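Zn-dependent hydrolase of metallo-beta-lactamase superfamily TM0207 (Thermotoga maritima, PDB 1VJN) probably acts as a zinc-dependent hydrolase with a metallo-beta-lactamase fold, although its natural substrate is not established. Local coordinates at residues H120-L128 / L163-H173; K30-D38 / N63-N71. All coordinates share one frame; numbering follows the deposited sequence.

Interaction 1 (H120-L128 / L163-H173)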
ATOM      1  N   HIS A 120      -2.945  -1.698   1.425  1.00 16.95           N
ATOM      2  CA  HIS A 120      -2.130  -1.643   0.233  1.00 16.79           C
ATOM      3  C   HIS A 120      -2.997  -2.088  -0.920  1.00 17.73           C
ATOM      4  O   HIS A 120      -3.404  -3.255  -1.019  1.00 15.52           O
ATOM      5  CB  HIS A 120      -0.964  -2.600   0.388  1.00 17.93           C
ATOM      6  CG  HIS A 120       0.055  -2.531  -0.700  1.00 22.59           C
ATOM      7  ND1 HIS A 120      -0.179  -2.998  -1.977  1.00 18.48           N
ATOM      8  CD2 HIS A 120       1.354  -2.152  -0.665  1.00 17.41           C
ATOM      9  CE1 HIS A 120       0.921  -2.845  -2.694  1.00 30.43           C
ATOM     10  NE2 HIS A 120       1.878  -2.372  -1.910  1.00 22.65           N
ATOM     11  N   LEU A 121      -3.225  -1.193  -1.857  1.00 16.59           N
ATOM     12  CA  LEU A 121      -4.157  -1.502  -2.922  1.00 17.14           C
ATOM     13  C   LEU A 121      -3.603  -2.283  -4.125  1.00 20.42           C
ATOM     14  O   LEU A 121      -4.366  -2.638  -5.020  1.00 22.38           O
ATOM     15  CB  LEU A 121      -4.841  -0.229  -3.361  1.00 17.23           C
ATOM     16  CG  LEU A 121      -5.941   0.336  -2.415  1.00 14.37           C
ATOM     17  CD1 LEU A 121      -6.365   1.706  -2.926  1.00 17.46           C
ATOM     18  CD2 LEU A 121      -7.172  -0.585  -2.247  1.00 20.35           C
ATOM     19  N   GLY A 122      -2.307  -2.554  -4.152  1.00 19.66           N
ATOM     20  CA  GLY A 122      -1.693  -3.314  -5.227  1.00 22.08           C
ATOM     21  C   GLY A 122      -1.687  -2.447  -6.494  1.00 21.13           C
ATOM     22  O   GLY A 122      -1.408  -1.271  -6.440  1.00 23.58           O
ATOM     23  N   ASP A 123      -2.024  -3.063  -7.628  1.00 20.45           N
ATOM     24  CA  ASP A 123      -2.100  -2.415  -8.930  1.00 16.80           C
ATOM     25  C   ASP A 123      -3.558  -2.232  -9.325  1.00 16.66           C
ATOM     26  O   ASP A 123      -3.949  -2.454 -10.449  1.00 23.19           O
ATOM     27  CB  ASP A 123      -1.381  -3.318  -9.908  1.00 20.99           C
ATOM     28  CG  ASP A 123       0.107  -3.423  -9.584  1.00 30.46           C
ATOM     29  OD1 ASP A 123       0.732  -2.377  -9.349  1.00 40.47           O
ATOM     30  OD2 ASP A 123       0.730  -4.481  -9.499  1.00 47.78           O
ATOM     31  N   LEU A 124      -4.356  -1.750  -8.392  1.00 16.16           N
ATOM     32  CA  LEU A 124      -5.794  -1.635  -8.550  1.00 17.20           C
ATOM     33  C   LEU A 124      -6.082  -0.901  -9.816  1.00 20.07           C
ATOM     34  O   LEU A 124      -5.546   0.201 -10.017  1.00 18.74           O
ATOM     35  CB  LEU A 124      -6.401  -0.887  -7.385  1.00 17.70           C
ATOM     36  CG  LEU A 124      -7.931  -0.692  -7.436  1.00 18.52           C
ATOM     37  CD1 LEU A 124      -8.660  -2.006  -7.299  1.00 17.57           C
ATOM     38  CD2 LEU A 124      -8.325   0.213  -6.328  1.00 14.84           C
ATOM     39  N   GLY A 125      -6.952  -1.517 -10.629  1.00 19.61           N
ATOM     40  CA  GLY A 125      -7.204  -1.097 -11.996  1.00 18.39           C
ATOM     41  C   GLY A 125      -8.525  -0.428 -12.195  1.00 19.85           C
ATOM     42  O   GLY A 125      -8.805   0.068 -13.301  1.00 21.99           O
ATOM     43  N   HIS A 126      -9.387  -0.453 -11.182  1.00 16.53           N
ATOM     44  CA  HIS A 126     -10.755   0.091 -11.354  1.00 20.08           C
ATOM     45  C   HIS A 126     -11.145   0.601  -9.969  1.00 18.81           C
ATOM     46  O   HIS A 126     -10.561   0.223  -8.961  1.00 15.91           O
ATOM     47  CB  HIS A 126     -11.778  -0.989 -11.816  1.00 19.83           C
ATOM     48  CG  HIS A 126     -11.835  -2.168 -10.881  1.00 24.03           C
ATOM     49  ND1 HIS A 126     -12.459  -2.117  -9.655  1.00 29.04           N
ATOM     50  CD2 HIS A 126     -11.245  -3.389 -10.944  1.00 33.85           C
ATOM     51  CE1 HIS A 126     -12.301  -3.268  -9.025  1.00 31.72           C
ATOM     52  NE2 HIS A 126     -11.577  -4.063  -9.792  1.00 31.28           N
ATOM     53  N   VAL A 127     -12.088   1.507  -9.919  1.00 17.88           N
ATOM     54  CA  VAL A 127     -12.592   1.989  -8.624  1.00 20.73           C
ATOM     55  C   VAL A 127     -13.172   0.780  -7.898  1.00 17.65           C
ATOM     56  O   VAL A 127     -13.834  -0.021  -8.527  1.00 19.57           O
ATOM     57  CB  VAL A 127     -13.666   3.064  -8.854  1.00 23.65           C
ATOM     58  CG1 VAL A 127     -14.430   3.393  -7.560  1.00 27.72           C
ATOM     59  CG2 VAL A 127     -13.017   4.335  -9.463  1.00 27.36           C
ATOM     60  N   LEU A 128     -12.930   0.607  -6.613  1.00 18.03           N
ATOM     61  CA  LEU A 128     -13.563  -0.506  -5.859  1.00 17.33           C
ATOM     62  C   LEU A 128     -15.100  -0.639  -6.038  1.00 16.69           C
ATOM     63  O   LEU A 128     -15.805   0.349  -6.098  1.00 13.94           O
ATOM     64  CB  LEU A 128     -13.315  -0.355  -4.357  1.00 21.69           C
ATOM     65  CG  LEU A 128     -11.832  -0.377  -3.962  1.00 19.85           C
ATOM     66  CD1 LEU A 128     -11.604   0.056  -2.531  1.00 18.34           C
ATOM     67  CD2 LEU A 128     -11.236  -1.717  -4.178  1.00 20.77           C
ATOM     68  N   LEU A 163     -14.074   6.554  -0.686  1.00 18.27           N
ATOM     69  CA  LEU A 163     -14.895   5.409  -0.364  1.00 18.27           C
ATOM     70  C   LEU A 163     -14.442   4.707   0.916  1.00 17.27           C
ATOM     71  O   LEU A 163     -15.236   4.071   1.575  1.00 18.47           O
ATOM     72  CB  LEU A 163     -14.902   4.376  -1.505  1.00 18.35           C
ATOM     73  CG  LEU A 163     -15.763   4.781  -2.716  1.00 20.42           C
ATOM     74  CD1 LEU A 163     -15.493   3.932  -3.925  1.00 18.21           C
ATOM     75  CD2 LEU A 163     -17.269   4.769  -2.361  1.00 19.81           C
ATOM     76  N   LEU A 164     -13.155   4.759   1.199  1.00 16.24           N
ATOM     77  CA  LEU A 164     -12.553   4.007   2.295  1.00 16.30           C
ATOM     78  C   LEU A 164     -12.314   4.940   3.498  1.00 17.76           C
ATOM     79  O   LEU A 164     -11.753   4.515   4.492  1.00 18.46           O
ATOM     80  CB  LEU A 164     -11.226   3.368   1.817  1.00 18.75           C
ATOM     81  CG  LEU A 164     -11.301   2.283   0.719  1.00 17.83           C
ATOM     82  CD1 LEU A 164      -9.919   1.718   0.341  1.00 17.56           C
ATOM     83  CD2 LEU A 164     -12.232   1.176   1.132  1.00 17.32           C
ATOM     84  N   ASN A 165     -12.783   6.191   3.389  1.00 18.52           N
ATOM     85  CA  ASN A 165     -12.592   7.239   4.414  1.00 21.33           C
ATOM     86  C   ASN A 165     -11.138   7.336   4.878  1.00 20.75           C
ATOM     87  O   ASN A 165     -10.854   7.540   6.052  1.00 22.56           O
ATOM     88  CB  ASN A 165     -13.579   7.010   5.567  1.00 20.37           C
ATOM     89  CG  ASN A 165     -13.831   8.273   6.400  1.00 29.14           C
ATOM     90  OD1 ASN A 165     -13.917   9.393   5.875  1.00 26.58           O
ATOM     91  ND2 ASN A 165     -13.940   8.093   7.714  1.00 23.29           N
ATOM     92  N   ALA A 166     -10.216   7.218   3.926  1.00 19.47           N
ATOM     93  CA  ALA A 166      -8.761   7.165   4.228  1.00 18.55           C
ATOM     94  C   ALA A 166      -8.286   8.483   4.827  1.00 19.61           C
ATOM     95  O   ALA A 166      -8.675   9.555   4.357  1.00 20.48           O
ATOM     96  CB  ALA A 166      -7.966   6.899   2.967  1.00 19.24           C
ATOM     97  N   LYS A 167      -7.416   8.397   5.827  1.00 17.00           N
ATOM     98  CA  LYS A 167      -6.859   9.574   6.469  1.00 20.45           C
ATOM     99  C   LYS A 167      -5.478   9.883   5.891  1.00 22.36           C
ATOM    100  O   LYS A 167      -5.331  10.843   5.143  1.00 24.35           O
ATOM    101  CB  LYS A 167      -6.781   9.348   7.978  1.00 22.18           C
ATOM    102  CG  LYS A 167      -8.099   9.051   8.622  1.00 23.48           C
ATOM    103  CD  LYS A 167      -9.027  10.252   8.500  1.00 31.85           C
ATOM    104  CE  LYS A 167     -10.464   9.903   8.909  1.00 42.95           C
ATOM    105  NZ  LYS A 167     -11.465  10.473   7.947  1.00 50.40           N
ATOM    106  N   VAL A 168      -4.469   9.086   6.244  1.00 19.81           N
ATOM    107  CA  VAL A 168      -3.175   9.203   5.610  1.00 19.12           C
ATOM    108  C   VAL A 168      -3.267   8.503   4.299  1.00 18.34           C
ATOM    109  O   VAL A 168      -3.657   7.335   4.243  1.00 18.21           O
ATOM    110  CB  VAL A 168      -2.063   8.580   6.422  1.00 18.60           C
ATOM    111  CG1 VAL A 168      -0.743   8.537   5.604  1.00 20.36           C
ATOM    112  CG2 VAL A 168      -1.871   9.368   7.711  1.00 23.50           C
ATOM    113  N   ILE A 169      -2.953   9.231   3.230  1.00 19.44           N
ATOM    114  CA  ILE A 169      -2.949   8.689   1.884  1.00 19.68           C
ATOM    115  C   ILE A 169      -1.539   8.750   1.263  1.00 21.81           C
ATOM    116  O   ILE A 169      -0.965   9.845   1.130  1.00 18.81           O
ATOM    117  CB  ILE A 169      -3.919   9.489   0.991  1.00 19.96           C
ATOM    118  CG1 ILE A 169      -5.376   9.317   1.433  1.00 21.37           C
ATOM    119  CG2 ILE A 169      -3.757   9.021  -0.421  1.00 20.72           C
ATOM    120  CD1 ILE A 169      -6.343  10.383   0.879  1.00 23.62           C
ATOM    121  N   ILE A 170      -0.994   7.603   0.853  1.00 17.93           N
ATOM    122  CA  ILE A 170       0.312   7.597   0.261  1.00 17.66           C
ATOM    123  C   ILE A 170       0.178   7.109  -1.175  1.00 18.31           C
ATOM    124  O   ILE A 170      -0.172   5.937  -1.397  1.00 18.70           O
ATOM    125  CB  ILE A 170       1.293   6.716   1.080  1.00 17.20           C
ATOM    126  CG1 ILE A 170       1.446   7.234   2.527  1.00 24.86           C
ATOM    127  CG2 ILE A 170       2.640   6.609   0.389  1.00 21.49           C
ATOM    128  CD1 ILE A 170       1.916   6.208   3.544  1.00 24.33           C
ATOM    129  N   PRO A 171       0.418   7.997  -2.158  1.00 21.41           N
ATOM    130  CA  PRO A 171       0.350   7.576  -3.583  1.00 20.08           C
ATOM    131  C   PRO A 171       1.556   6.694  -3.984  1.00 22.90           C
ATOM    132  O   PRO A 171       2.666   6.795  -3.405  1.00 19.52           O
ATOM    133  CB  PRO A 171       0.413   8.902  -4.364  1.00 20.06           C
ATOM    134  CG  PRO A 171       1.162   9.876  -3.421  1.00 23.42           C
ATOM    135  CD  PRO A 171       0.774   9.441  -2.006  1.00 17.45           C
HETATM  136  N   MSE A 172       1.360   5.850  -4.974  1.00 21.71           N
HETATM  137  CA  MSE A 172       2.486   5.108  -5.524  1.00 26.02           C
HETATM  138  C   MSE A 172       2.181   4.900  -6.984  1.00 22.81           C
HETATM  139  O   MSE A 172       1.124   5.326  -7.444  1.00 21.40           O
HETATM  140  CB  MSE A 172       2.681   3.771  -4.813  1.00 28.09           C
HETATM  141  CG  MSE A 172       1.428   2.930  -4.777  1.00 30.78           C
HETATM  142 SE   MSE A 172       1.575   1.277  -3.641  1.00 41.00          SE
HETATM  143  CE  MSE A 172      -0.239   0.597  -4.031  1.00 29.51           C
ATOM    144  N   HIS A 173       3.123   4.281  -7.699  1.00 23.05           N
ATOM    145  CA  HIS A 173       2.910   3.841  -9.090  1.00 22.71           C
ATOM    146  C   HIS A 173       2.716   5.074  -9.992  1.00 18.91           C
ATOM    147  O   HIS A 173       1.744   5.134 -10.730  1.00 21.40           O
ATOM    148  CB  HIS A 173       1.649   2.944  -9.256  1.00 27.51           C
ATOM    149  CG  HIS A 173       1.813   1.523  -8.825  1.00 41.64           C
ATOM    150  ND1 HIS A 173       1.107   0.980  -7.764  1.00 54.18           N
ATOM    151  CD2 HIS A 173       2.542   0.510  -9.346  1.00 52.17           C
ATOM    152  CE1 HIS A 173       1.420  -0.295  -7.631  1.00 49.74           C
ATOM    153  NE2 HIS A 173       2.300  -0.602  -8.570  1.00 56.14           N
TER

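Interaction 2 (K30-D38 / N63-N71)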
ATOM      1  N   LYS A  30       6.359  -6.533  14.929  1.00 27.07           N
ATOM      2  CA  LYS A  30       6.415  -7.392  13.759  1.00 27.10           C
ATOM      3  C   LYS A  30       6.646  -6.533  12.536  1.00 25.59           C
ATOM      4  O   LYS A  30       6.409  -5.349  12.577  1.00 24.48           O
ATOM      5  CB  LYS A  30       5.119  -8.183  13.578  1.00 30.75           C
ATOM      6  CG  LYS A  30       4.789  -9.132  14.744  1.00 33.95           C
ATOM      7  CD  LYS A  30       5.943 -10.130  15.040  1.00 39.49           C
ATOM      8  CE  LYS A  30       5.686 -10.992  16.302  1.00 38.24           C
ATOM      9  NZ  LYS A  30       6.889 -11.050  17.198  1.00 35.27           N
ATOM     10  N   THR A  31       7.071  -7.165  11.455  1.00 24.30           N
ATOM     11  CA  THR A  31       7.369  -6.509  10.212  1.00 22.27           C
ATOM     12  C   THR A  31       6.688  -7.195   9.083  1.00 18.78           C
ATOM     13  O   THR A  31       6.788  -8.401   8.907  1.00 16.87           O
ATOM     14  CB  THR A  31       8.915  -6.527   9.985  1.00 25.41           C
ATOM     15  OG1 THR A  31       9.539  -5.692  10.951  1.00 21.86           O
ATOM     16  CG2 THR A  31       9.298  -5.902   8.660  1.00 25.93           C
ATOM     17  N   ILE A  32       5.974  -6.408   8.294  1.00 19.58           N
ATOM     18  CA  ILE A  32       5.327  -6.896   7.075  1.00 18.94           C
ATOM     19  C   ILE A  32       6.010  -6.235   5.883  1.00 19.14           C
ATOM     20  O   ILE A  32       6.255  -5.025   5.912  1.00 18.92           O
ATOM     21  CB  ILE A  32       3.861  -6.502   7.091  1.00 17.57           C
ATOM     22  CG1 ILE A  32       3.149  -7.169   8.277  1.00 24.56           C
ATOM     23  CG2 ILE A  32       3.209  -6.898   5.829  1.00 20.14           C
ATOM     24  CD1 ILE A  32       1.993  -6.396   8.807  1.00 33.94           C
ATOM     25  N   VAL A  33       6.360  -7.015   4.874  1.00 16.52           N
ATOM     26  CA  VAL A  33       6.879  -6.479   3.622  1.00 18.84           C
ATOM     27  C   VAL A  33       5.890  -6.774   2.479  1.00 18.08           C
ATOM     28  O   VAL A  33       5.462  -7.919   2.266  1.00 17.22           O
ATOM     29  CB  VAL A  33       8.299  -6.989   3.304  1.00 17.26           C
ATOM     30  CG1 VAL A  33       8.826  -6.352   1.959  1.00 24.00           C
ATOM     31  CG2 VAL A  33       9.253  -6.660   4.436  1.00 23.47           C
ATOM     32  N   THR A  34       5.455  -5.728   1.794  1.00 18.91           N
ATOM     33  CA  THR A  34       4.588  -5.882   0.635  1.00 18.13           C
ATOM     34  C   THR A  34       5.392  -5.904  -0.629  1.00 20.14           C
ATOM     35  O   THR A  34       6.345  -5.177  -0.735  1.00 19.73           O
ATOM     36  CB  THR A  34       3.629  -4.734   0.500  1.00 19.63           C
ATOM     37  OG1 THR A  34       4.363  -3.517   0.300  1.00 17.62           O
ATOM     38  CG2 THR A  34       2.892  -4.550   1.819  1.00 19.06           C
ATOM     39  N   ASP A  35       4.984  -6.739  -1.579  1.00 20.82           N
ATOM     40  CA  ASP A  35       5.452  -6.690  -2.953  1.00 23.04           C
ATOM     41  C   ASP A  35       6.956  -6.403  -3.127  1.00 21.63           C
ATOM     42  O   ASP A  35       7.320  -5.387  -3.751  1.00 24.28           O
ATOM     43  CB  ASP A  35       4.669  -5.621  -3.702  1.00 23.77           C
ATOM     44  CG  ASP A  35       3.201  -5.994  -3.958  1.00 31.05           C
ATOM     45  OD1 ASP A  35       2.700  -7.010  -3.455  1.00 29.16           O
ATOM     46  OD2 ASP A  35       2.460  -5.303  -4.688  1.00 32.68           O
ATOM     47  N   PRO A  36       7.838  -7.256  -2.597  1.00 26.30           N
ATOM     48  CA  PRO A  36       9.273  -7.024  -2.756  1.00 27.75           C
ATOM     49  C   PRO A  36       9.700  -7.287  -4.200  1.00 29.24           C
ATOM     50  O   PRO A  36       8.974  -7.934  -4.931  1.00 30.52           O
ATOM     51  CB  PRO A  36       9.918  -8.008  -1.756  1.00 28.59           C
ATOM     52  CG  PRO A  36       8.894  -9.043  -1.476  1.00 27.54           C
ATOM     53  CD  PRO A  36       7.560  -8.500  -1.859  1.00 25.18           C
ATOM     54  N   PHE A  37      10.866  -6.799  -4.603  1.00 33.81           N
ATOM     55  CA  PHE A  37      11.356  -6.933  -5.993  1.00 37.14           C
ATOM     56  C   PHE A  37      12.857  -7.165  -5.983  1.00 41.45           C
ATOM     57  O   PHE A  37      13.462  -7.123  -4.908  1.00 42.08           O
ATOM     58  CB  PHE A  37      11.100  -5.639  -6.772  1.00 37.24           C
ATOM     59  CG  PHE A  37      11.687  -4.407  -6.097  1.00 38.37           C
ATOM     60  CD1 PHE A  37      13.070  -4.180  -6.094  1.00 38.35           C
ATOM     61  CD2 PHE A  37      10.860  -3.503  -5.415  1.00 30.55           C
ATOM     62  CE1 PHE A  37      13.624  -3.060  -5.448  1.00 41.14           C
ATOM     63  CE2 PHE A  37      11.397  -2.383  -4.783  1.00 29.15           C
ATOM     64  CZ  PHE A  37      12.786  -2.155  -4.795  1.00 36.78           C
ATOM     65  N   ASP A  38      13.453  -7.375  -7.168  1.00 47.11           N
ATOM     66  CA  ASP A  38      14.925  -7.182  -7.386  1.00 51.41           C
ATOM     67  C   ASP A  38      15.186  -6.050  -8.401  1.00 51.38           C
ATOM     68  O   ASP A  38      16.234  -5.395  -8.383  1.00 53.27           O
ATOM     69  CB  ASP A  38      15.603  -8.457  -7.891  1.00 52.66           C
ATOM     70  CG  ASP A  38      15.340  -9.673  -6.999  1.00 61.71           C
ATOM     71  OD1 ASP A  38      14.953  -9.496  -5.817  1.00 67.13           O
ATOM     72  OD2 ASP A  38      15.492 -10.849  -7.411  1.00 64.04           O
ATOM     73  N   ASN A  63      10.397 -15.479  -8.370  1.00 59.55           N
ATOM     74  CA  ASN A  63      10.438 -15.229  -6.931  1.00 59.84           C
ATOM     75  C   ASN A  63      11.084 -13.884  -6.586  1.00 58.94           C
ATOM     76  O   ASN A  63      12.305 -13.754  -6.524  1.00 58.41           O
ATOM     77  CB  ASN A  63      11.155 -16.379  -6.201  1.00 61.40           C
ATOM     78  CG  ASN A  63      11.119 -16.229  -4.669  1.00 64.40           C
ATOM     79  OD1 ASN A  63      10.788 -15.165  -4.144  1.00 63.93           O
ATOM     80  ND2 ASN A  63      11.472 -17.301  -3.954  1.00 64.68           N
ATOM     81  N   ALA A  64      10.233 -12.891  -6.355  1.00 58.19           N
ATOM     82  CA  ALA A  64      10.644 -11.572  -5.866  1.00 58.87           C
ATOM     83  C   ALA A  64      11.327 -11.624  -4.478  1.00 58.42           C
ATOM     84  O   ALA A  64      12.360 -10.953  -4.238  1.00 57.58           O
ATOM     85  CB  ALA A  64       9.405 -10.643  -5.798  1.00 58.01           C
ATOM     86  N   HIS A  65      10.731 -12.441  -3.596  1.00 56.89           N
ATOM     87  CA  HIS A  65      10.955 -12.383  -2.146  1.00 54.38           C
ATOM     88  C   HIS A  65      12.072 -13.278  -1.642  1.00 54.52           C
ATOM     89  O   HIS A  65      12.262 -13.390  -0.432  1.00 54.38           O
ATOM     90  CB  HIS A  65       9.650 -12.672  -1.362  1.00 51.69           C
ATOM     91  CG  HIS A  65       9.162 -14.079  -1.470  1.00 47.69           C
ATOM     92  ND1 HIS A  65       7.984 -14.406  -2.106  1.00 49.16           N
ATOM     93  CD2 HIS A  65       9.691 -15.248  -1.029  1.00 50.03           C
ATOM     94  CE1 HIS A  65       7.809 -15.717  -2.060  1.00 52.53           C
ATOM     95  NE2 HIS A  65       8.825 -16.252  -1.401  1.00 52.19           N
ATOM     96  N   HIS A  66      12.842 -13.881  -2.541  1.00 55.94           N
ATOM     97  CA  HIS A  66      13.963 -14.739  -2.097  1.00 56.11           C
ATOM     98  C   HIS A  66      15.145 -13.978  -1.405  1.00 53.40           C
ATOM     99  O   HIS A  66      16.045 -14.603  -0.857  1.00 49.90           O
ATOM    100  CB  HIS A  66      14.466 -15.595  -3.270  1.00 58.31           C
ATOM    101  CG  HIS A  66      15.415 -14.876  -4.173  1.00 65.05           C
ATOM    102  ND1 HIS A  66      14.993 -14.008  -5.159  1.00 66.88           N
ATOM    103  CD2 HIS A  66      16.771 -14.877  -4.220  1.00 68.16           C
ATOM    104  CE1 HIS A  66      16.049 -13.515  -5.782  1.00 71.43           C
ATOM    105  NE2 HIS A  66      17.139 -14.024  -5.229  1.00 73.38           N
ATOM    106  N   LEU A  67      15.135 -12.643  -1.424  1.00 51.39           N
ATOM    107  CA  LEU A  67      16.162 -11.845  -0.752  1.00 49.72           C
ATOM    108  C   LEU A  67      15.698 -11.087   0.519  1.00 47.07           C
ATOM    109  O   LEU A  67      16.484 -10.337   1.107  1.00 48.34           O
ATOM    110  CB  LEU A  67      16.741 -10.841  -1.741  1.00 51.13           C
ATOM    111  CG  LEU A  67      17.535 -11.421  -2.914  1.00 57.80           C
ATOM    112  CD1 LEU A  67      17.931 -10.276  -3.844  1.00 60.60           C
ATOM    113  CD2 LEU A  67      18.787 -12.218  -2.471  1.00 60.75           C
ATOM    114  N   VAL A  68      14.439 -11.264   0.932  1.00 41.19           N
ATOM    115  CA  VAL A  68      13.940 -10.711   2.195  1.00 34.50           C
ATOM    116  C   VAL A  68      14.434 -11.645   3.285  1.00 28.55           C
ATOM    117  O   VAL A  68      14.505 -12.828   3.068  1.00 25.76           O
ATOM    118  CB  VAL A  68      12.381 -10.651   2.231  1.00 34.70           C
ATOM    119  CG1 VAL A  68      11.866 -10.126   3.570  1.00 31.57           C
ATOM    120  CG2 VAL A  68      11.839  -9.781   1.110  1.00 34.36           C
ATOM    121  N   LYS A  69      14.758 -11.136   4.457  1.00 24.36           N
ATOM    122  CA  LYS A  69      15.260 -12.021   5.512  1.00 24.25           C
ATOM    123  C   LYS A  69      14.162 -12.345   6.502  1.00 22.08           C
ATOM    124  O   LYS A  69      13.116 -11.713   6.515  1.00 22.00           O
ATOM    125  CB  LYS A  69      16.437 -11.378   6.241  1.00 25.61           C
ATOM    126  CG  LYS A  69      17.674 -11.189   5.392  1.00 33.62           C
ATOM    127  CD  LYS A  69      18.587 -10.086   5.982  1.00 43.98           C
ATOM    128  CE  LYS A  69      19.986 -10.121   5.347  1.00 51.93           C
ATOM    129  NZ  LYS A  69      20.985  -9.174   5.972  1.00 52.58           N
ATOM    130  N   GLY A  70      14.441 -13.294   7.374  1.00 20.54           N
ATOM    131  CA  GLY A  70      13.514 -13.732   8.375  1.00 19.63           C
ATOM    132  C   GLY A  70      12.820 -15.002   7.900  1.00 20.39           C
ATOM    133  O   GLY A  70      12.950 -15.429   6.742  1.00 21.66           O
ATOM    134  N   ASN A  71      12.053 -15.579   8.806  1.00 19.22           N
ATOM    135  CA  ASN A  71      11.330 -16.820   8.575  1.00 17.53           C
ATOM    136  C   ASN A  71       9.882 -16.427   8.423  1.00 20.65           C
ATOM    137  O   ASN A  71       9.075 -16.599   9.325  1.00 26.97           O
ATOM    138  CB  ASN A  71      11.541 -17.716   9.774  1.00 13.50           C
ATOM    139  CG  ASN A  71      12.986 -18.092   9.949  1.00 10.88           C
ATOM    140  OD1 ASN A  71      13.673 -18.293   8.975  1.00 15.79           O
ATOM    141  ND2 ASN A  71      13.449 -18.204  11.188  1.00  8.54           N
TER

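Interaction 1 (H120-L128 / L163-H173)
Met172, a selenomethionine in the crystal, reaches across to His120 and lays its methyl over one face of the ring. CE stands 4.1 Å from the centroid of the His120 ring, offset toward the rim. The same Met172 CE meets Gly122 O at 3.3 Å. Its CG sits between the backbone N and the carbonyl carbon (chi1 53°), and the extended chain beyond carries the methyl to the 120-128 loop. The His120 ring is fixed on both nitrogens: ND1 accepts from Gly122 N at 3.1 Å, and NE2 bonds to Ala21 O. A second tight patch joins Leu128 and Leu164, where CD1 of Leu128 meets CD1 of Leu164 at 3.7 Å. Helices 130-136 and 154-163 pack around it. The outer side is looser. There Val127 CG1 touches Leu163 CD1 at 3.8 Å, and Leu163 is exposed to solvent. Asp123 and His173 are partly exposed as well. Their carboxylate and ring planes are 66° apart; OD1 comes very near NE2, but the angle is poor and the detail is doubtful. Asp123 after strand 116-120 and His173 after strand 168-172 fit the positions of metal ligands in the metallo-beta-lactamase fold.

Interaction 2 (K30-D38 / N63-N71)
His66, whose ring meets Asp38 across the contact, gives ND1 to Asn63 O in its own segment. The bond is 3.0 Å from His66 ND1 to Asn63 O, with an N-H...O angle of 156°. The acceptor lies near the ring plane, so the bond helps set the ring's rotation. Asp38 comes to the edge of this ring, with OD2 3.2 Å from His66 CE1. Carboxylate and ring planes are 76° apart, and no hydrogen bond joins them. Leu67 CG covers one face of the His66 ring, offset toward the rim. Its methyl CD1 also touches the carboxylate, 3.7 Å from Asp38 OD1. That oxygen stands 3.4 Å from Ala64 O, but both are acceptors and cannot bond to each other. Asn63 and His66 are poorly ordered, so this end is the less certain one.

The inner half is apolar. Pro36 and His65 lie side by side and point the same way, with Pro36 CG 3.7 Å from His65 CB. The His65 ring leads away from Pro36, its CG held between the backbone N and the carbonyl carbon (chi1 69°), and its ND1 bonds to Glu55. Pro36 CB rests on Val68 CG2 at 3.9 Å. Val33 CG2 is more distant, 4.4 Å from Val68 CG1. Val53 of strand 52-54 also packs on Pro36 and His65. Phe37 turns the other way, its ring edge-to-face with His20.

No hydrogen bond crosses between the two segments. The join between them is therefore largely apolar, Pro36 against His65 and Val68, while the Glu55 bond and the packing of Val68 on Ala50 tie the loop to other parts of the fold. The carboxylate of Asp38 sits beside an imidazole edge, where any electrostatic attraction would depend on the charge of His66 and is probably modest at this exposed site.

The two interactions lie in series along the chain, with centres about 21 Å apart, but they touch through His120. In interaction 1 this residue ends strand 116-120; in interaction 2 the residues it meets follow one another at the end of strand 30-34. His120 CD2 is 3.4 Å from Thr34 OG1, and His120 CE1 is 3.5 Å from Asp35 OD2. Both contacts are packing. Ala21 O ties them further, since it bonds to His120 NE2 and to Thr34 OG1. The two sheets thus meet near the probable metal site. Asp123 of interaction 1 touches His57, and Asp35 bonds to the neighbouring Ser56. Interaction 2 lies farther out, at the surface.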